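Local coordinates for protein 1-deoxy-D-xylulose 5-phosphate reductoisomerase (Moraxella catarrhalis, PDB 4ZQG) that catalyses the NAD(P)H-dependent rearrangement and reduction of 1-deoxy-D-xylulose 5-phosphate to 2-C-methyl-D-erythritol 4-phosphate, an early step of isoprenoid synthesis by the MEP pathway, at residues Thr188-Ser193 and Val211-Trp216; Ala205-Ala210 and Glu348-Glu353; Val252-Asn257 and Leu312-Asp317. One frame throughout, in Å; residues are numbered along the deposited sequence.

Interaction 1 of 3, residues Thr188-Ser193 and Val211-Trp216; sequences TASGGS and VNHPNW. With FOM (3-[formyl(hydroxy)amino]propylphosphonic acid), chain E.
Three polar groups converge on one serine oxygen: Ser190 OG receives the ring N-H of His213, receives a backbone N-H, and donates its own proton to the phosphonate of fosmidomycin. Ser190 OG lies 2.6 Å from FOM OP3. His213 NE2 is 3.1 Å from Ser190 OG, and that oxygen is tilted 23° out of the imidazole plane. The backbone bond, Gly192 N to Ser190 OG at 2.7 Å, closes an ST turn. OG stands between the backbone N and the carbonyl carbon (chi1 78°), where it meets OP3 while Ser190 N reaches OP1 of the same phosphonate at 2.8 Å, so one residue grips two oxygens. The imidazole is held from its other nitrogen: Asn215 N donates to His213 ND1 at 3.1 Å, almost in the ring plane, which helps fix the ring's rotation, consistent with NE2 acting as the donor. Trp216 lays its indole against the inhibitor's propyl chain, with FOM C2 3.6 Å above one face and offset toward the rim. The two segments thus contribute to the phosphonate end of the inhibitor pocket, which in the family probably receives the substrate phosphate. Ser226, Asn231 and Lys232 also hydrogen-bond to the inhibitor. Residues 188-193 run off the end of strand 182-189, residues 211-216 follow helix 207-211, and helix 220-228 touches Ser190 and His213 through Ser226.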
loop_
_atom_site.group_PDB
_atom_site.type_symbol
_atom_site.label_atom_id
_atom_site.label_comp_id
_atom_site.label_asym_id
_atom_site.label_seq_id
_atom_site.Cartn_x
_atom_site.Cartn_y
_atom_site.Cartn_z
ATOM N N THR A 188 12.232 -0.438 4.711
ATOM C CA THR A 188 13.124 0.105 3.670
ATOM C C THR A 188 14.249 0.953 4.326
ATOM O O THR A 188 14.033 1.590 5.324
ATOM C CB THR A 188 12.297 0.944 2.667
ATOM O OG1 THR A 188 11.231 1.620 3.380
ATOM C CG2 THR A 188 11.662 0.044 1.663
ATOM N N ALA A 189 15.430 0.949 3.734
ATOM C CA ALA A 189 16.562 1.675 4.227
ATOM C C ALA A 189 17.273 2.322 3.053
ATOM O O ALA A 189 17.553 1.630 2.041
ATOM C CB ALA A 189 17.518 0.712 4.884
ATOM N N SER A 190 17.593 3.622 3.171
ATOM C CA SER A 190 18.252 4.315 2.058
ATOM C C SER A 190 19.634 3.765 1.805
ATOM O O SER A 190 20.183 3.930 0.721
ATOM C CB SER A 190 18.403 5.783 2.305
ATOM O OG SER A 190 19.488 5.988 3.177
ATOM N N GLY A 191 20.225 3.158 2.827
ATOM C CA GLY A 191 21.607 2.745 2.739
ATOM C C GLY A 191 22.547 3.869 3.108
ATOM O O GLY A 191 23.747 3.641 3.188
ATOM N N GLY A 192 21.999 5.079 3.298
ATOM C CA GLY A 192 22.746 6.288 3.673
ATOM C C GLY A 192 23.811 6.771 2.699
ATOM O O GLY A 192 23.966 6.235 1.612
ATOM N N SER A 193 24.588 7.766 3.146
ATOM C CA SER A 193 25.654 8.402 2.363
ATOM C C SER A 193 26.786 7.496 1.887
ATOM O O SER A 193 27.572 7.923 1.054
ATOM C CB SER A 193 26.293 9.500 3.190
ATOM O OG SER A 193 25.370 10.531 3.501
ATOM N N VAL A 211 26.982 13.473 7.911
ATOM C CA VAL A 211 25.827 14.206 8.423
ATOM C C VAL A 211 24.848 14.566 7.313
ATOM O O VAL A 211 23.665 14.730 7.577
ATOM C CB VAL A 211 26.227 15.499 9.194
ATOM N N ASN A 212 25.331 14.690 6.079
ATOM C CA ASN A 212 24.476 15.125 4.984
ATOM C C ASN A 212 23.995 13.940 4.137
ATOM O O ASN A 212 24.780 13.083 3.699
ATOM C CB ASN A 212 25.152 16.254 4.167
ATOM C CG ASN A 212 25.236 17.573 4.958
ATOM O OD1 ASN A 212 24.216 18.134 5.373
ATOM N ND2 ASN A 212 26.452 18.048 5.202
ATOM N N HIS A 213 22.683 13.896 3.952
ATOM C CA HIS A 213 22.000 12.729 3.426
ATOM C C HIS A 213 21.437 13.094 2.067
ATOM O O HIS A 213 20.830 14.145 1.937
ATOM C CB HIS A 213 20.866 12.329 4.385
ATOM C CG HIS A 213 20.239 11.000 4.079
ATOM N ND1 HIS A 213 19.492 10.775 2.943
ATOM C CD2 HIS A 213 20.235 9.832 4.763
ATOM C CE1 HIS A 213 19.065 9.526 2.928
ATOM N NE2 HIS A 213 19.507 8.931 4.020
ATOM N N PRO A 214 21.617 12.224 1.055
ATOM C CA PRO A 214 21.111 12.512 -0.310
ATOM C C PRO A 214 19.633 12.939 -0.410
ATOM O O PRO A 214 19.325 13.877 -1.127
ATOM C CB PRO A 214 21.335 11.190 -1.055
ATOM C CG PRO A 214 22.465 10.529 -0.327
ATOM C CD PRO A 214 22.318 10.922 1.119
ATOM N N ASN A 215 18.749 12.263 0.316
ATOM C CA ASN A 215 17.296 12.476 0.241
ATOM C C ASN A 215 16.555 13.152 1.377
ATOM O O ASN A 215 15.430 13.605 1.197
ATOM C CB ASN A 215 16.656 11.108 0.081
ATOM C CG ASN A 215 17.245 10.350 -1.065
ATOM O OD1 ASN A 215 17.614 10.959 -2.077
ATOM N ND2 ASN A 215 17.369 9.016 -0.910
ATOM N N TRP A 216 17.148 13.197 2.555
ATOM C CA TRP A 216 16.458 13.675 3.749
ATOM C C TRP A 216 17.247 14.805 4.397
ATOM O O TRP A 216 18.475 14.782 4.357
ATOM C CB TRP A 216 16.379 12.554 4.776
ATOM C CG TRP A 216 15.469 11.468 4.526
ATOM C CD1 TRP A 216 15.793 10.199 4.142
ATOM C CD2 TRP A 216 14.058 11.486 4.715
ATOM N NE1 TRP A 216 14.661 9.428 4.068
ATOM C CE2 TRP A 216 13.582 10.192 4.409
ATOM C CE3 TRP A 216 13.143 12.468 5.099
ATOM C CZ2 TRP A 216 12.246 9.864 4.471
ATOM C CZ3 TRP A 216 11.810 12.140 5.155
ATOM C CH2 TRP A 216 11.370 10.842 4.847
HETATM O O2 FOM E . 14.383 7.631 9.522
HETATM N N1 FOM E . 14.051 8.382 8.414
HETATM C C1 FOM E . 12.842 8.638 8.122
HETATM O O1 FOM E . 11.928 8.208 8.806
HETATM C C2 FOM E . 15.186 8.784 7.589
HETATM C C3 FOM E . 15.693 7.401 7.178
HETATM C C4 FOM E . 17.018 7.470 6.472
HETATM P PA1 FOM E . 17.482 5.771 6.222
HETATM O OP1 FOM E . 16.412 5.146 5.219
HETATM O OP2 FOM E . 17.272 5.017 7.458
HETATM O OP3 FOM E . 18.998 5.547 5.674
#

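Interaction 2 of 3, residues Ala205-Ala210 and Glu348-Glu353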
loop_
_atom_site.group_PDB
_atom_site.type_symbol
_atom_site.label_atom_id
_atom_site.label_comp_id
_atom_site.label_asym_id
_atom_site.label_seq_id
_atom_site.Cartn_x
_atom_site.Cartn_y
_atom_site.Cartn_z
ATOM N N ALA A 205 35.578 9.037 6.777
ATOM C CA ALA A 205 34.485 9.971 6.584
ATOM C C ALA A 205 34.624 11.212 7.473
ATOM O O ALA A 205 34.859 11.108 8.668
ATOM C CB ALA A 205 33.154 9.279 6.860
ATOM N N SER A 206 34.473 12.384 6.873
ATOM C CA SER A 206 34.278 13.587 7.626
ATOM C C SER A 206 32.860 13.616 8.182
ATOM O O SER A 206 31.959 12.980 7.663
ATOM C CB SER A 206 34.530 14.819 6.742
ATOM O OG SER A 206 33.574 14.951 5.689
ATOM N N VAL A 207 32.677 14.367 9.254
ATOM C CA VAL A 207 31.349 14.625 9.805
ATOM C C VAL A 207 30.403 15.236 8.750
ATOM O O VAL A 207 29.227 14.874 8.693
ATOM C CB VAL A 207 31.456 15.568 11.039
ATOM C CG1 VAL A 207 30.090 15.980 11.561
ATOM C CG2 VAL A 207 32.257 14.911 12.153
ATOM N N LYS A 208 30.925 16.184 7.956
ATOM C CA LYS A 208 30.222 16.805 6.812
ATOM C C LYS A 208 29.655 15.718 5.850
ATOM O O LYS A 208 28.484 15.796 5.487
ATOM C CB LYS A 208 31.168 17.782 6.061
ATOM C CG LYS A 208 30.521 18.987 5.373
ATOM C CD LYS A 208 29.693 18.628 4.137
ATOM N N GLU A 209 30.473 14.721 5.458
ATOM C CA GLU A 209 30.017 13.581 4.627
ATOM C C GLU A 209 28.876 12.797 5.289
ATOM O O GLU A 209 27.794 12.651 4.720
ATOM C CB GLU A 209 31.166 12.608 4.304
ATOM C CG GLU A 209 31.966 12.972 3.066
ATOM C CD GLU A 209 33.386 12.426 3.085
ATOM O OE1 GLU A 209 34.336 13.233 3.280
ATOM O OE2 GLU A 209 33.540 11.193 2.904
ATOM N N ALA A 210 29.142 12.303 6.492
ATOM C CA ALA A 210 28.204 11.465 7.217
ATOM C C ALA A 210 26.898 12.181 7.574
ATOM O O ALA A 210 25.834 11.551 7.564
ATOM C CB ALA A 210 28.859 10.922 8.482
ATOM N N GLU A 348 27.884 11.258 19.820
ATOM C CA GLU A 348 28.396 12.494 20.431
ATOM C C GLU A 348 29.893 12.504 20.132
ATOM O O GLU A 348 30.461 13.544 19.810
ATOM C CB GLU A 348 28.167 12.581 21.962
ATOM C CG GLU A 348 26.715 12.538 22.441
ATOM N N ALA A 349 30.505 11.330 20.204
ATOM C CA ALA A 349 31.923 11.189 19.944
ATOM C C ALA A 349 32.339 11.282 18.488
ATOM O O ALA A 349 33.451 11.656 18.216
ATOM C CB ALA A 349 32.449 9.891 20.559
ATOM N N PHE A 350 31.493 10.892 17.544
ATOM C CA PHE A 350 31.891 11.013 16.148
ATOM C C PHE A 350 31.843 12.466 15.702
ATOM O O PHE A 350 32.794 12.977 15.108
ATOM C CB PHE A 350 30.998 10.178 15.231
ATOM C CG PHE A 350 31.361 10.320 13.781
ATOM C CD1 PHE A 350 32.504 9.722 13.298
ATOM C CD2 PHE A 350 30.598 11.109 12.933
ATOM C CE1 PHE A 350 32.860 9.876 11.981
ATOM C CE2 PHE A 350 30.958 11.274 11.616
ATOM C CZ PHE A 350 32.090 10.657 11.138
ATOM N N LEU A 351 30.714 13.108 15.990
ATOM C CA LEU A 351 30.491 14.535 15.713
ATOM C C LEU A 351 31.488 15.502 16.427
ATOM O O LEU A 351 31.832 16.570 15.901
ATOM C CB LEU A 351 29.072 14.912 16.134
ATOM C CG LEU A 351 27.901 14.183 15.485
ATOM C CD1 LEU A 351 26.740 14.192 16.471
ATOM C CD2 LEU A 351 27.512 14.840 14.166
ATOM N N ALA A 352 31.932 15.119 17.623
ATOM C CA ALA A 352 33.013 15.810 18.316
ATOM C C ALA A 352 34.386 15.467 17.713
ATOM O O ALA A 352 35.382 16.029 18.126
ATOM C CB ALA A 352 32.979 15.471 19.797
ATOM N N GLU A 353 34.443 14.545 16.753
ATOM C CA GLU A 353 35.671 14.247 15.997
ATOM C C GLU A 353 36.704 13.509 16.819
ATOM O O GLU A 353 37.890 13.618 16.562
ATOM C CB GLU A 353 36.271 15.520 15.357
ATOM C CG GLU A 353 35.240 16.338 14.565
ATOM C CD GLU A 353 35.843 17.431 13.687
ATOM O OE1 GLU A 353 35.337 18.571 13.739
ATOM O OE2 GLU A 353 36.809 17.163 12.941
#
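Val207 and Phe350 run past one another in contrary senses, and the valine meets both the backbone and the ring of the phenylalanine. Val207 CG2 lies 3.6 Å from Phe350 O and 3.9 Å from Phe350 CE2. The other branch, CG1, stands anti to the backbone N (chi1 174°) and touches Leu351 CD2 at 3.8 Å, the two side chains crossing at about a right angle. The Phe350 ring lies beside the start of helix 207-211; its CG is anti to the backbone N (chi1 178°). There CE2 packs on Ala210 CB at 3.8 Å, and CZ lies 3.7 Å from Ala205 O, which sits at the ring edge near its plane. The helix begins with an N-cap: Ser206 OG accepts from Glu209 N at 3.1 Å. On the other segment, helix 333-351 closes in a Schellman motif at Glu353, whose CG also reaches Val207 CG2. Ile224 of helix 220-228 touches Ala210, Phe350 and Leu351. No hydrogen bond joins the two segments; a helix start and a helix end meet by apolar packing, with a carbonyl oxygen at the ring edge, where the C-H rim may be weakly favourable; cohesion thus rests mainly on apolar packing.

Interaction 3 of 3, residues Val252-Asn257 and Leu312-Asp317; sequences VVIHPN and LAPDLD
Ile254 meets Leu312 and Pro314 with CB and then the CG1-CD1 branch. Its CB sits 3.4 Å from Leu312 O and also faces Leu312 CB, backbone and side chain of the same residue. CG1 comes next, anti to the carbonyl carbon (chi1 -60°), and from there it reaches Pro314 CA at 3.8 Å. At the tip, CD1 touches Pro314 CB at 4.1 Å, and the two side chains cross obliquely. CD1 also packs on Ala189 of the neighbouring strand 182-189, so the isoleucine is held between that strand and the 312-317 segment. The backbone of the same residue provides the polar link: Ile254 N donates to Leu312 O at 2.9 Å, nearly in line with the carbonyl (C=O...N angle 164°) but bent at the hydrogen (136°). This is a single antiparallel bridge, a hydrogen-bonded pair formed where strand 250-254 ends. Strand 250-254 is an outermost strand, within this chain, of a four-stranded mixed sheet, and the bridge brings the residues following strand 307-311 alongside that border. Pro314 also turns its ring to the preceding part of the strand, with CG 3.2 Å from Val252 O and 4.0 Å from Val252 CG1. Val253 CG2, anti to its own backbone N, rests 3.6 Å from Leu312 O. Dimer contacts reach the same place: Val252 O accepts from Tyr304 OH of the second subunit, and the same tyrosine also packs on Val253, Ala313 and Pro314.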
loop_
_atom_site.group_PDB
_atom_site.type_symbol
_atom_site.label_atom_id
_atom_site.label_comp_id
_atom_site.label_asym_id
_atom_site.label_seq_id
_atom_site.Cartn_x
_atom_site.Cartn_y
_atom_site.Cartn_z
ATOM N N VAL A 252 14.672 -6.294 6.441
ATOM C CA VAL A 252 15.141 -5.020 5.963
ATOM C C VAL A 252 15.617 -5.164 4.568
ATOM O O VAL A 252 16.380 -6.089 4.267
ATOM C CB VAL A 252 16.336 -4.543 6.816
ATOM C CG1 VAL A 252 17.086 -3.374 6.164
ATOM C CG2 VAL A 252 15.860 -4.209 8.211
ATOM N N VAL A 253 15.173 -4.236 3.726
ATOM C CA VAL A 253 15.614 -4.134 2.350
ATOM C C VAL A 253 16.238 -2.745 2.107
ATOM O O VAL A 253 15.682 -1.730 2.505
ATOM C CB VAL A 253 14.436 -4.433 1.357
ATOM C CG1 VAL A 253 13.263 -3.478 1.528
ATOM C CG2 VAL A 253 14.911 -4.422 -0.084
ATOM N N ILE A 254 17.388 -2.725 1.446
ATOM C CA ILE A 254 17.964 -1.490 0.979
ATOM C C ILE A 254 17.240 -0.964 -0.270
ATOM O O ILE A 254 17.101 -1.656 -1.274
ATOM C CB ILE A 254 19.458 -1.656 0.627
ATOM C CG1 ILE A 254 20.293 -2.112 1.831
ATOM C CG2 ILE A 254 20.022 -0.377 0.054
ATOM C CD1 ILE A 254 19.787 -1.722 3.216
ATOM N N HIS A 255 16.894 0.315 -0.210
ATOM C CA HIS A 255 16.168 1.022 -1.251
ATOM C C HIS A 255 16.705 2.426 -1.282
ATOM O O HIS A 255 16.257 3.237 -0.481
ATOM C CB HIS A 255 14.689 1.052 -0.879
ATOM C CG HIS A 255 13.866 1.854 -1.817
ATOM N ND1 HIS A 255 14.039 1.783 -3.182
ATOM C CD2 HIS A 255 12.869 2.734 -1.605
ATOM C CE1 HIS A 255 13.186 2.596 -3.767
ATOM N NE2 HIS A 255 12.474 3.189 -2.830
ATOM N N PRO A 256 17.667 2.730 -2.173
ATOM C CA PRO A 256 18.342 4.057 -2.166
ATOM C C PRO A 256 17.509 5.270 -2.552
ATOM O O PRO A 256 17.818 6.370 -2.129
ATOM C CB PRO A 256 19.497 3.912 -3.157
ATOM C CG PRO A 256 19.496 2.505 -3.610
ATOM C CD PRO A 256 18.272 1.801 -3.121
ATOM N N ASN A 257 16.451 5.087 -3.331
ATOM C CA ASN A 257 15.658 6.228 -3.822
ATOM C C ASN A 257 14.812 6.911 -2.732
ATOM O O ASN A 257 14.328 8.005 -2.927
ATOM C CB ASN A 257 14.745 5.772 -4.946
ATOM C CG ASN A 257 15.425 4.821 -5.919
ATOM O OD1 ASN A 257 15.790 3.689 -5.574
ATOM N ND2 ASN A 257 15.552 5.247 -7.155
ATOM N N LEU A 312 17.735 -4.137 -2.994
ATOM C CA LEU A 312 19.060 -4.656 -2.760
ATOM C C LEU A 312 19.055 -5.254 -1.358
ATOM O O LEU A 312 18.455 -4.703 -0.458
ATOM C CB LEU A 312 20.040 -3.471 -2.869
ATOM C CG LEU A 312 21.500 -3.659 -3.276
ATOM C CD1 LEU A 312 21.672 -4.364 -4.626
ATOM C CD2 LEU A 312 22.172 -2.296 -3.323
ATOM N N ALA A 313 19.679 -6.403 -1.181
ATOM C CA ALA A 313 19.813 -6.990 0.151
ATOM C C ALA A 313 20.837 -6.210 0.960
ATOM O O ALA A 313 21.807 -5.734 0.408
ATOM C CB ALA A 313 20.255 -8.447 0.043
ATOM N N PRO A 314 20.643 -6.102 2.277
ATOM C CA PRO A 314 21.623 -5.399 3.105
ATOM C C PRO A 314 22.946 -6.113 3.099
ATOM O O PRO A 314 22.960 -7.328 3.076
ATOM C CB PRO A 314 21.017 -5.469 4.505
ATOM C CG PRO A 314 19.597 -5.813 4.304
ATOM C CD PRO A 314 19.555 -6.661 3.085
ATOM N N ASP A 315 24.029 -5.361 3.073
ATOM C CA ASP A 315 25.393 -5.867 3.239
ATOM C C ASP A 315 25.803 -5.762 4.742
ATOM O O ASP A 315 26.213 -4.695 5.216
ATOM C CB ASP A 315 26.307 -5.024 2.346
ATOM C CG ASP A 315 27.784 -5.360 2.498
ATOM O OD1 ASP A 315 28.146 -6.317 3.247
ATOM O OD2 ASP A 315 28.574 -4.625 1.848
ATOM N N LEU A 316 25.666 -6.868 5.479
ATOM C CA LEU A 316 25.748 -6.841 6.936
ATOM C C LEU A 316 27.179 -6.704 7.452
ATOM O O LEU A 316 27.398 -6.115 8.521
ATOM C CB LEU A 316 25.103 -8.075 7.571
ATOM C CG LEU A 316 23.573 -8.234 7.683
ATOM C CD1 LEU A 316 22.863 -6.907 7.853
ATOM C CD2 LEU A 316 22.975 -8.992 6.501
ATOM N N ASP A 317 28.158 -7.230 6.716
ATOM C CA ASP A 317 29.550 -6.998 7.099
ATOM C C ASP A 317 29.763 -5.504 7.145
ATOM O O ASP A 317 30.238 -4.977 8.149
ATOM C CB ASP A 317 30.532 -7.671 6.147
ATOM C CG ASP A 317 30.367 -9.173 6.136
ATOM O OD1 ASP A 317 30.761 -9.830 5.139
ATOM O OD2 ASP A 317 29.807 -9.694 7.130
#

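How the interactions relate
Interactions 1 and 3 grip neighbouring strands of one mixed sheet, 182-189 and 250-254, and are joined by Ala189 O to His255 N at 2.7 Å, a probable hydrogen bond. Asn215 ND2 and Pro256 O add a second link. Interaction 1 also touches interaction 2 through Ser193, which approaches the backbone of helix 207-211; interactions 2 and 3 stay about 14 Å apart at their nearest atoms. Their chemistry follows place: interaction 1, largely a surface contact apart from buried Ser190, is polar and ligand-bound; partly buried interaction 2 packs a helix start on a helix end with no hydrogen bond across the contact; interaction 3, also partly buried, combines a strand bridge with apolar packing beside the second subunit.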